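Local coordinates for protein putative S-adenosylmethionine-dependent methyltransferase (Bacteroides thetaiotaomicron, PDB 1WYZ) that probably transfers methyl groups from S-adenosylmethionine, like methyltransferases of the RsmI-like family, at residues A[13-17]-A[18-22]. Sequence-based numbering, arbitrary orientation.
Sequences GDTPL and EQVLP
Leu-17 and Leu-21 meet on one flank of a single short turn, their side chains slanting across each other so that CG of Leu-17 lies 3.7 Å from CD1 of Leu-21. The backbone turn itself carries CB of Leu-21 to 3.3 Å from O of Leu-17, and CG of Leu-21 also stays close to that oxygen. The same oxygen is approached by two amides, N of Val-20 at 3.3 Å and N of Leu-21 at 3.0 Å, both weak bonds, the second the more bent at its hydrogen. The firmer bond comes one residue earlier: N of Gln-19 reaches O of Pro-16 at 2.8 Å with a nearly straight N-H (166°), although the donor stands above the carbonyl plane. The bonds Gln-19 to Pro-16 and Val-20 to Leu-17 run from residue i+3 back to i, the pattern of a 3-10-like turn, whereas the Leu-21 bond is a weak i+4 one; together they build the brief helix 17-20 that follows strand 5-8 of the parallel sheet. On another side of the turn, Gln-19 swings CG anti to its backbone N (chi1 -171°) and runs on extended, crossing Thr-15 at about a right angle; its OE1 rests 3.5 Å from CB of Thr-15, while NE2 is hydrogen-bonded to the backbone O of Thr-202. Glu-18 instead bends at chi2 (-87°), folding its carboxylate back over Pro-16, with OE1 3.4 Å from the proline CB. Helix 40-50 covers Leu-17 through Phe-46 and Val-50, and Tyr-24 of the second subunit packs on Gln-19.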
# COMPACT_ATOMS: atom_id res chain seq x y z
N GLY A 13 -4.02 12.41 -7.65
CA GLY A 13 -3.88 13.61 -8.47
C GLY A 13 -5.23 14.17 -8.87
O GLY A 13 -6.18 14.14 -8.10
N ASP A 14 -5.31 14.68 -10.10
CA ASP A 14 -6.54 15.24 -10.64
C ASP A 14 -7.24 14.20 -11.53
O ASP A 14 -7.06 14.18 -12.74
CB ASP A 14 -6.22 16.51 -11.45
CG ASP A 14 -7.38 16.96 -12.31
OD1 ASP A 14 -8.50 17.08 -11.79
OD2 ASP A 14 -7.17 17.20 -13.52
N THR A 15 -8.04 13.34 -10.90
CA THR A 15 -8.76 12.30 -11.62
C THR A 15 -10.16 12.11 -11.09
O THR A 15 -10.47 12.51 -9.98
CB THR A 15 -8.08 10.92 -11.47
OG1 THR A 15 -8.07 10.56 -10.08
CG2 THR A 15 -6.67 10.94 -12.03
N PRO A 16 -11.03 11.48 -11.89
CA PRO A 16 -12.41 11.25 -11.43
C PRO A 16 -12.34 10.32 -10.21
O PRO A 16 -11.74 9.25 -10.28
CB PRO A 16 -13.06 10.56 -12.63
CG PRO A 16 -12.28 11.11 -13.81
CD PRO A 16 -10.85 11.08 -13.30
N LEU A 17 -12.93 10.74 -9.10
CA LEU A 17 -12.92 9.94 -7.87
C LEU A 17 -13.24 8.46 -8.07
O LEU A 17 -12.70 7.60 -7.36
CB LEU A 17 -13.89 10.53 -6.84
CG LEU A 17 -13.36 11.55 -5.83
CD1 LEU A 17 -12.71 12.71 -6.54
CD2 LEU A 17 -14.52 12.03 -4.96
N GLU A 18 -14.11 8.15 -9.02
CA GLU A 18 -14.49 6.77 -9.28
C GLU A 18 -13.41 5.91 -9.95
O GLU A 18 -13.56 4.69 -10.07
CB GLU A 18 -15.77 6.73 -10.14
CG GLU A 18 -15.71 7.59 -11.40
CD GLU A 18 -16.13 9.04 -11.15
OE1 GLU A 18 -15.46 9.75 -10.36
OE2 GLU A 18 -17.13 9.46 -11.76
N GLN A 19 -12.33 6.54 -10.40
CA GLN A 19 -11.25 5.80 -11.04
C GLN A 19 -10.32 5.21 -9.99
O GLN A 19 -9.62 4.22 -10.24
CB GLN A 19 -10.46 6.74 -11.95
CG GLN A 19 -9.42 6.06 -12.85
CD GLN A 19 -8.25 6.99 -13.19
OE1 GLN A 19 -8.44 8.13 -13.61
NE2 GLN A 19 -7.03 6.49 -12.99
N VAL A 20 -10.32 5.80 -8.79
CA VAL A 20 -9.42 5.33 -7.75
C VAL A 20 -10.01 5.06 -6.37
O VAL A 20 -9.29 4.65 -5.46
CB VAL A 20 -8.24 6.31 -7.62
CG1 VAL A 20 -7.48 6.38 -8.96
CG2 VAL A 20 -8.77 7.69 -7.23
N LEU A 21 -11.32 5.25 -6.21
CA LEU A 21 -11.97 5.02 -4.91
C LEU A 21 -13.16 4.07 -4.99
O LEU A 21 -13.96 4.15 -5.90
CB LEU A 21 -12.44 6.35 -4.32
CG LEU A 21 -11.33 7.38 -4.09
CD1 LEU A 21 -11.95 8.74 -3.83
CD2 LEU A 21 -10.44 6.95 -2.94
N PRO A 22 -13.26 3.13 -4.04
CA PRO A 22 -14.42 2.23 -4.10
C PRO A 22 -15.68 3.04 -3.76
O PRO A 22 -15.65 3.91 -2.88
CB PRO A 22 -14.09 1.18 -3.05
CG PRO A 22 -12.60 1.12 -3.08
CD PRO A 22 -12.24 2.59 -3.13